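Local coordinates for hypothetical protein Atu2648 (Agrobacterium tumefaciens str. C58, PDB 1ZCE) that has no established function but adopts the EVE fold, akin to that of ASCH and PUA domains, and so may bind nucleic acid, at residues A[14-19]-A[91-96]; A[52-55]-A[59-62]; A[112-117]-A[121-126]. All blocks are in the same frame, centred on the assembly; numbering follows the deposited sequence.

Interaction 1. Residues A[14-19]-A[91-96]; sequences WSWEMQ and VCDMPQ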
loop_
_atom_site.group_PDB
_atom_site.type_symbol
_atom_site.label_atom_id
_atom_site.label_comp_id
_atom_site.label_asym_id
_atom_site.label_seq_id
_atom_site.Cartn_x
_atom_site.Cartn_y
_atom_site.Cartn_z
ATOM N N TRP A 14 -9.123 -9.771 0.825
ATOM C CA TRP A 14 -9.018 -8.735 1.842
ATOM C C TRP A 14 -9.341 -7.385 1.214
ATOM O O TRP A 14 -8.520 -6.797 0.506
ATOM C CB TRP A 14 -7.606 -8.730 2.430
ATOM C CG TRP A 14 -7.480 -7.834 3.614
ATOM C CD1 TRP A 14 -6.815 -6.645 3.677
ATOM C CD2 TRP A 14 -8.058 -8.042 4.909
ATOM N NE1 TRP A 14 -6.943 -6.097 4.929
ATOM C CE2 TRP A 14 -7.702 -6.934 5.707
ATOM C CE3 TRP A 14 -8.845 -9.057 5.470
ATOM C CZ2 TRP A 14 -8.107 -6.812 7.045
ATOM C CZ3 TRP A 14 -9.246 -8.937 6.797
ATOM C CH2 TRP A 14 -8.876 -7.822 7.569
ATOM N N SER A 15 -10.547 -6.899 1.483
ATOM C CA SER A 15 -11.003 -5.637 0.920
ATOM C C SER A 15 -10.718 -4.440 1.810
ATOM O O SER A 15 -10.421 -4.575 3.000
ATOM C CB SER A 15 -12.507 -5.691 0.666
ATOM O OG SER A 15 -13.197 -5.712 1.902
ATOM N N TRP A 16 -10.837 -3.263 1.211
ATOM C CA TRP A 16 -10.634 -2.009 1.910
ATOM C C TRP A 16 -11.623 -1.918 3.075
ATOM O O TRP A 16 -11.280 -1.437 4.153
ATOM C CB TRP A 16 -10.834 -0.850 0.929
ATOM C CG TRP A 16 -10.818 0.506 1.550
ATOM C CD1 TRP A 16 -11.786 1.458 1.436
ATOM C CD2 TRP A 16 -9.791 1.073 2.371
ATOM N NE1 TRP A 16 -11.431 2.583 2.133
ATOM C CE2 TRP A 16 -10.208 2.376 2.719
ATOM C CE3 TRP A 16 -8.556 0.607 2.849
ATOM C CZ2 TRP A 16 -9.440 3.224 3.520
ATOM C CZ3 TRP A 16 -7.790 1.453 3.648
ATOM C CH2 TRP A 16 -8.238 2.746 3.975
ATOM N N GLU A 17 -12.850 -2.386 2.862
ATOM C CA GLU A 17 -13.852 -2.349 3.922
ATOM C C GLU A 17 -13.383 -3.187 5.108
ATOM O O GLU A 17 -13.524 -2.779 6.258
ATOM C CB GLU A 17 -15.196 -2.865 3.404
ATOM C CG GLU A 17 -15.873 -1.944 2.397
ATOM C CD GLU A 17 -16.388 -0.658 3.021
ATOM O OE1 GLU A 17 -16.857 0.222 2.267
ATOM O OE2 GLU A 17 -16.331 -0.527 4.262
HETATM N N MSE A 18 -12.816 -4.358 4.827
HETATM C CA MSE A 18 -12.321 -5.223 5.891
HETATM C C MSE A 18 -11.145 -4.554 6.598
HETATM O O MSE A 18 -11.002 -4.656 7.819
HETATM C CB MSE A 18 -11.892 -6.574 5.322
HETATM C CG MSE A 18 -13.041 -7.381 4.734
HETATM SE SE MSE A 18 -12.439 -8.973 3.823
HETATM C CE MSE A 18 -12.701 -10.252 5.238
ATOM N N GLN A 19 -10.306 -3.870 5.826
ATOM C CA GLN A 19 -9.158 -3.177 6.389
ATOM C C GLN A 19 -9.644 -2.100 7.361
ATOM O O GLN A 19 -9.154 -2.007 8.485
ATOM C CB GLN A 19 -8.316 -2.556 5.268
ATOM C CG GLN A 19 -7.062 -1.849 5.756
ATOM C CD GLN A 19 -6.109 -2.788 6.475
ATOM O OE1 GLN A 19 -5.672 -3.790 5.914
ATOM N NE2 GLN A 19 -5.787 -2.466 7.724
ATOM N N VAL A 91 -6.159 4.909 7.316
ATOM C CA VAL A 91 -5.996 6.302 7.701
ATOM C C VAL A 91 -7.239 7.039 7.201
ATOM O O VAL A 91 -7.918 7.723 7.968
ATOM C CB VAL A 91 -4.730 6.937 7.079
ATOM C CG1 VAL A 91 -4.692 8.427 7.389
ATOM C CG2 VAL A 91 -3.483 6.268 7.642
ATOM N N CYS A 92 -7.545 6.889 5.916
ATOM C CA CYS A 92 -8.719 7.532 5.336
ATOM C C CYS A 92 -9.028 6.954 3.961
ATOM O O CYS A 92 -8.172 6.340 3.327
ATOM C CB CYS A 92 -8.497 9.043 5.215
ATOM S SG CYS A 92 -7.189 9.524 4.054
ATOM N N ASP A 93 -10.260 7.142 3.505
ATOM C CA ASP A 93 -10.648 6.650 2.193
ATOM C C ASP A 93 -10.105 7.615 1.156
ATOM O O ASP A 93 -9.736 8.746 1.475
ATOM C CB ASP A 93 -12.173 6.620 2.051
ATOM C CG ASP A 93 -12.853 5.862 3.165
ATOM O OD1 ASP A 93 -12.512 4.682 3.374
ATOM O OD2 ASP A 93 -13.736 6.445 3.826
HETATM N N MSE A 94 -10.023 7.155 -0.083
HETATM C CA MSE A 94 -9.608 8.028 -1.163
HETATM C C MSE A 94 -10.977 8.528 -1.620
HETATM O O MSE A 94 -11.797 7.738 -2.081
HETATM C CB MSE A 94 -8.934 7.237 -2.283
HETATM C CG MSE A 94 -8.451 8.106 -3.440
HETATM SE SE MSE A 94 -7.107 9.386 -2.909
HETATM C CE MSE A 94 -5.582 8.211 -2.970
ATOM N N PRO A 95 -11.256 9.834 -1.463
ATOM C CA PRO A 95 -12.541 10.424 -1.859
ATOM C C PRO A 95 -13.088 9.879 -3.175
ATOM O O PRO A 95 -14.234 9.429 -3.244
ATOM C CB PRO A 95 -12.223 11.910 -1.917
ATOM C CG PRO A 95 -11.276 12.062 -0.768
ATOM C CD PRO A 95 -10.348 10.874 -0.943
ATOM N N GLN A 96 -12.270 9.939 -4.219
ATOM C CA GLN A 96 -12.648 9.421 -5.526
ATOM C C GLN A 96 -11.579 8.409 -5.920
ATOM O O GLN A 96 -10.521 8.777 -6.431
ATOM C CB GLN A 96 -12.717 10.545 -6.570
ATOM C CG GLN A 96 -13.845 11.545 -6.357
ATOM C CD GLN A 96 -13.545 12.553 -5.269
ATOM O OE1 GLN A 96 -12.548 13.272 -5.334
ATOM N NE2 GLN A 96 -14.411 12.617 -4.263
#

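Interaction 2. Residues A[52-55]-A[59-62]; sequences FYHS and LDVV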
loop_
_atom_site.group_PDB
_atom_site.type_symbol
_atom_site.label_atom_id
_atom_site.label_comp_id
_atom_site.label_asym_id
_atom_site.label_seq_id
_atom_site.Cartn_x
_atom_site.Cartn_y
_atom_site.Cartn_z
ATOM N N PHE A 52 -3.766 1.745 -0.594
ATOM C CA PHE A 52 -4.379 0.429 -0.503
ATOM C C PHE A 52 -5.002 0.318 -1.898
ATOM O O PHE A 52 -5.902 1.086 -2.257
ATOM C CB PHE A 52 -5.442 0.402 0.599
ATOM C CG PHE A 52 -5.968 -0.978 0.919
ATOM C CD1 PHE A 52 -6.959 -1.565 0.134
ATOM C CD2 PHE A 52 -5.486 -1.683 2.021
ATOM C CE1 PHE A 52 -7.469 -2.831 0.450
ATOM C CE2 PHE A 52 -5.990 -2.952 2.345
ATOM C CZ PHE A 52 -6.979 -3.525 1.560
ATOM N N TYR A 53 -4.490 -0.624 -2.683
ATOM C CA TYR A 53 -4.916 -0.827 -4.059
ATOM C C TYR A 53 -5.574 -2.173 -4.259
ATOM O O TYR A 53 -5.004 -3.205 -3.900
ATOM C CB TYR A 53 -3.692 -0.706 -4.977
ATOM C CG TYR A 53 -3.939 -1.028 -6.433
ATOM C CD1 TYR A 53 -3.720 -2.311 -6.936
ATOM C CD2 TYR A 53 -4.377 -0.043 -7.314
ATOM C CE1 TYR A 53 -3.930 -2.604 -8.286
ATOM C CE2 TYR A 53 -4.589 -0.326 -8.660
ATOM C CZ TYR A 53 -4.364 -1.605 -9.138
ATOM O OH TYR A 53 -4.584 -1.868 -10.469
ATOM N N HIS A 54 -6.782 -2.163 -4.815
ATOM C CA HIS A 54 -7.490 -3.408 -5.079
ATOM C C HIS A 54 -6.948 -4.019 -6.365
ATOM O O HIS A 54 -7.068 -3.440 -7.446
ATOM C CB HIS A 54 -8.994 -3.158 -5.200
ATOM C CG HIS A 54 -9.703 -3.091 -3.883
ATOM N ND1 HIS A 54 -10.992 -2.619 -3.757
ATOM C CD2 HIS A 54 -9.316 -3.460 -2.638
ATOM C CE1 HIS A 54 -11.368 -2.700 -2.493
ATOM N NE2 HIS A 54 -10.369 -3.208 -1.794
ATOM N N SER A 55 -6.339 -5.192 -6.232
ATOM C CA SER A 55 -5.754 -5.893 -7.364
ATOM C C SER A 55 -6.619 -7.079 -7.777
ATOM O O SER A 55 -7.436 -7.569 -6.993
ATOM C CB SER A 55 -4.342 -6.363 -7.013
ATOM O OG SER A 55 -4.369 -7.177 -5.859
ATOM N N LEU A 59 -9.109 -2.849 -9.373
ATOM C CA LEU A 59 -8.001 -2.190 -10.052
ATOM C C LEU A 59 -7.970 -0.688 -9.807
ATOM O O LEU A 59 -7.842 0.107 -10.736
ATOM C CB LEU A 59 -8.061 -2.493 -11.554
ATOM C CG LEU A 59 -8.178 -3.987 -11.877
ATOM C CD1 LEU A 59 -8.238 -4.183 -13.383
ATOM C CD2 LEU A 59 -7.000 -4.750 -11.287
ATOM N N ASP A 60 -8.086 -0.301 -8.543
ATOM C CA ASP A 60 -8.051 1.106 -8.190
ATOM C C ASP A 60 -7.527 1.362 -6.785
ATOM O O ASP A 60 -7.546 0.482 -5.919
ATOM C CB ASP A 60 -9.439 1.746 -8.357
ATOM C CG ASP A 60 -10.554 0.971 -7.663
ATOM O OD1 ASP A 60 -11.701 1.468 -7.692
ATOM O OD2 ASP A 60 -10.312 -0.113 -7.096
ATOM N N VAL A 61 -7.023 2.575 -6.587
ATOM C CA VAL A 61 -6.519 3.005 -5.290
ATOM C C VAL A 61 -7.756 3.478 -4.537
ATOM O O VAL A 61 -8.375 4.477 -4.912
ATOM C CB VAL A 61 -5.516 4.169 -5.435
ATOM C CG1 VAL A 61 -5.100 4.674 -4.057
ATOM C CG2 VAL A 61 -4.293 3.702 -6.214
ATOM N N VAL A 62 -8.103 2.768 -3.468
ATOM C CA VAL A 62 -9.305 3.077 -2.710
ATOM C C VAL A 62 -9.107 3.701 -1.342
ATOM O O VAL A 62 -10.064 4.185 -0.744
ATOM C CB VAL A 62 -10.161 1.809 -2.541
ATOM C CG1 VAL A 62 -10.644 1.342 -3.897
ATOM C CG2 VAL A 62 -9.342 0.709 -1.871
HETATM O O HOH W 1 -12.485 -1.410 -5.737
#

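Interaction 3. Residues A[112-117]-A[121-126]; sequences MSLVTS and SVQPVT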
loop_
_atom_site.group_PDB
_atom_site.type_symbol
_atom_site.label_atom_id
_atom_site.label_comp_id
_atom_site.label_asym_id
_atom_site.label_seq_id
_atom_site.Cartn_x
_atom_site.Cartn_y
_atom_site.Cartn_z
HETATM N N MSE A 112 5.949 4.974 -12.245
HETATM C CA MSE A 112 5.408 4.426 -11.007
HETATM C C MSE A 112 5.468 2.902 -11.033
HETATM O O MSE A 112 5.147 2.274 -12.043
HETATM C CB MSE A 112 3.966 4.903 -10.817
HETATM C CG MSE A 112 3.416 4.726 -9.414
HETATM SE SE MSE A 112 1.628 5.411 -9.288
HETATM C CE MSE A 112 1.242 4.835 -7.486
ATOM N N SER A 113 5.886 2.312 -9.919
ATOM C CA SER A 113 5.993 0.862 -9.823
ATOM C C SER A 113 4.680 0.178 -10.191
ATOM O O SER A 113 4.674 -0.894 -10.796
ATOM C CB SER A 113 6.407 0.461 -8.406
ATOM O OG SER A 113 6.649 -0.932 -8.315
ATOM N N LEU A 114 3.563 0.801 -9.832
ATOM C CA LEU A 114 2.255 0.232 -10.124
ATOM C C LEU A 114 2.057 -0.081 -11.603
ATOM O O LEU A 114 1.368 -1.036 -11.953
ATOM C CB LEU A 114 1.152 1.183 -9.646
ATOM C CG LEU A 114 -0.296 0.737 -9.876
ATOM C CD1 LEU A 114 -0.585 -0.546 -9.098
ATOM C CD2 LEU A 114 -1.238 1.843 -9.442
ATOM N N VAL A 115 2.661 0.722 -12.472
ATOM C CA VAL A 115 2.520 0.508 -13.908
ATOM C C VAL A 115 3.737 -0.139 -14.568
ATOM O O VAL A 115 3.667 -0.560 -15.722
ATOM C CB VAL A 115 2.213 1.832 -14.641
ATOM C CG1 VAL A 115 0.906 2.418 -14.126
ATOM C CG2 VAL A 115 3.352 2.813 -14.444
ATOM N N THR A 116 4.848 -0.225 -13.844
ATOM C CA THR A 116 6.060 -0.817 -14.400
ATOM C C THR A 116 6.321 -2.236 -13.900
ATOM O O THR A 116 6.834 -3.077 -14.640
ATOM C CB THR A 116 7.302 0.047 -14.089
ATOM O OG1 THR A 116 7.511 0.103 -12.673
ATOM C CG2 THR A 116 7.111 1.458 -14.628
ATOM N N SER A 117 5.978 -2.498 -12.644
ATOM C CA SER A 117 6.180 -3.819 -12.054
ATOM C C SER A 117 4.924 -4.671 -12.211
ATOM O O SER A 117 3.820 -4.219 -11.922
ATOM C CB SER A 117 6.529 -3.679 -10.572
ATOM O OG SER A 117 7.714 -2.922 -10.403
ATOM N N SER A 121 3.890 -6.952 -5.067
ATOM C CA SER A 121 2.668 -6.700 -4.297
ATOM C C SER A 121 2.780 -5.558 -3.292
ATOM O O SER A 121 1.765 -5.032 -2.833
ATOM C CB SER A 121 2.225 -7.975 -3.569
ATOM O OG SER A 121 3.103 -8.286 -2.502
ATOM N N VAL A 122 4.009 -5.197 -2.933
ATOM C CA VAL A 122 4.268 -4.096 -2.003
ATOM C C VAL A 122 5.323 -3.275 -2.729
ATOM O O VAL A 122 6.433 -3.755 -2.993
ATOM C CB VAL A 122 4.796 -4.609 -0.658
ATOM C CG1 VAL A 122 4.997 -3.438 0.293
ATOM C CG2 VAL A 122 3.820 -5.608 -0.069
ATOM N N GLN A 123 4.970 -2.033 -3.042
ATOM C CA GLN A 123 5.829 -1.183 -3.852
ATOM C C GLN A 123 6.154 0.202 -3.326
ATOM O O GLN A 123 5.459 0.741 -2.467
ATOM C CB GLN A 123 5.166 -0.981 -5.224
ATOM C CG GLN A 123 4.555 -2.227 -5.845
ATOM C CD GLN A 123 3.678 -1.924 -7.052
ATOM O OE1 GLN A 123 3.352 -2.822 -7.826
ATOM N NE2 GLN A 123 3.283 -0.662 -7.209
ATOM N N PRO A 124 7.238 0.794 -3.842
ATOM C CA PRO A 124 7.590 2.141 -3.402
ATOM C C PRO A 124 6.738 3.088 -4.258
ATOM O O PRO A 124 6.257 2.718 -5.336
ATOM C CB PRO A 124 9.075 2.244 -3.740
ATOM C CG PRO A 124 9.193 1.397 -4.957
ATOM C CD PRO A 124 8.321 0.195 -4.642
ATOM N N VAL A 125 6.545 4.297 -3.753
ATOM C CA VAL A 125 5.794 5.334 -4.446
ATOM C C VAL A 125 6.585 6.602 -4.167
ATOM O O VAL A 125 6.861 6.904 -3.009
ATOM C CB VAL A 125 4.359 5.493 -3.865
ATOM C CG1 VAL A 125 3.652 6.669 -4.530
ATOM C CG2 VAL A 125 3.548 4.217 -4.074
ATOM N N THR A 126 6.986 7.333 -5.202
ATOM C CA THR A 126 7.736 8.560 -4.958
ATOM C C THR A 126 6.789 9.580 -4.334
ATOM O O THR A 126 5.567 9.455 -4.447
ATOM C CB THR A 126 8.309 9.165 -6.252
ATOM O OG1 THR A 126 7.240 9.680 -7.054
ATOM C CG2 THR A 126 9.085 8.117 -7.033
HETATM O O HOH W 2 6.833 3.970 -7.814
HETATM O O HOH W 3 3.647 2.064 -7.065
#

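Interaction 1. Residues A[14-19]-A[91-96]
Where the first turn of helix 16-22 meets the bulged part of strand 84-99, the indole of Trp16 reaches across to Asp93. Trp16 NE1 donates to Asp93 OD1 at 2.7 Å, a short bond that is clearly bent, 142° at the hydrogen. The acceptor sits near the plane of the indole but tilted from it, and the carboxylate is turned almost perpendicular to the ring, 85° between planes, offering the anti side of OD1. With CG anti to the backbone N (chi1 173°), Trp16 throws its ring off the helix and toward the strand. The six-membered half then passes beside the strand backbone, where CZ2 lies 3.4 Å from Cys92 O in an oblique approach. Asp93 OD1 also has a salt bridge to Lys20, one turn further along the helix, so a single carboxylate oxygen serves two donors from the same helix and probably keeps its negative charge. The helix start is fixed in its own right: Ser15 is the N-cap, its OG accepting from Met18 N at 3.2 Å. Close by, Trp14 NE1 gives a nearly straight bond to Gln19 OE1 at 2.8 Å, approaching from above the amide plane. On the strand side, Val91 and Cys92 both face Ile64, and this is a classic beta bulge in the mixed sheet of the PUA-related EVE fold.

Interaction 2. Residues A[52-55]-A[59-62]
The imidazole of His54 has Val62 CG2 over the centre of one face, a CH-pi contact of 4.0 Å to the ring centroid and only 8° off the normal. At the ring's edge, in plane, a water sits 2.8 Å from His54 ND1 and donates to Asp60 OD2, bridging two side chains that lie on the same face of the sheet. His54 NE2, at another corner of the ring, is hydrogen-bonded to Trp16 N; with partners at both nitrogens the rotation of the ring is probably fixed. NE2 also lies at the edge of the Phe52 ring, in its plane. The same Val62 methyl reaches Phe52 CD1 at 3.9 Å, obliquely to that ring. Tyr53 points to the other face; a chi1 of 174° brings its ring slantwise along the backbone of residues 59-61, its CD2 3.9 Å from Val61 CG2 and its OH 3.5 Å from Leu59 CA. Between the two sets of side chains lies the closing end of the beta hairpin formed by strands 49-54 and 60-73. Tyr53 and Val61 make an antiparallel non-hydrogen-bonded pair, flanked by Val62 N to Phe52 O and by His54 N to Asp60 O, both 3.0 Å. Toward the turn, Leu59 and Asp60 both face His54 in a G1 beta bulge, and their two N-H groups give weak bonds to His54 O. Leu59 takes the left-handed backbone conformation expected of the first bulge residue, and Pro97 of strand 84-99 packs against Asp60 and Val62.

Interaction 3. Residues A[112-117]-A[121-126]
Gln123 points from the edge strand 122-125 toward the start of helix 113-116, and the two elements form a short helix-on-strand packing at one margin of the mixed sheet of the EVE fold. With CG opposite the carbonyl carbon (chi1 -43°) and the rest of the chain extended, the side chain runs out from the strand alongside Ser113. The hydroxyl of Ser113 lies against the aliphatic part of the glutamine, with OG 3.4 Å from Gln123 CB. Beyond that, the terminal amide slides in beside the backbone where Ser113 joins Leu114. Ser113 in turn points toward the strand, its OG trans to the backbone nitrogen at a chi1 of -174°. There the hydroxyl is also within hydrogen-bonding distance of Ser117 OG, 3.1 Å away, a bond across one helical turn in which either could be the donor. Further along, the two apolar side chains cross at a slant: the selenomethionine Met112 stretches out with its chain extended and brings CE to 4.2 Å from Val125 CG2, a light touch. Leu6 of the neighbouring strand 4-9 packs on Met112, Gln123 and Val125 alike, while Val103 of helix 100-105 adds to the surroundings of Met112. The first turn of the helix also presents backbone N-H groups toward the strand, and two waters fill in between. One accepts from Leu114 N in a weak bond and donates to Pro124 O at 3.2 Å. The other accepts from Ser113 N at 2.8 Å and lies at the same distance from Pro124 O.

All three contacts reach one mixed sheet. Interactions 1 and 2 join directly: Met94 N probably hydrogen-bonds to Val62 O, and Trp16 CB packs on Val62 CG2, so the helix start, the hairpin and strand 84-99 form one continuous patch. Interaction 3 lies across the chain's centre from interaction 1, about 19 Å between centres, and meets interaction 2 where Leu114 packs on Tyr53. It is the most buried of the three, yet water joins its backbones; the other two are partly buried. Their chemistry differs accordingly: one indole-carboxylate bond in interaction 1, strand pairing with ring packing in interaction 2, side-chain packing and bridging waters in interaction 3.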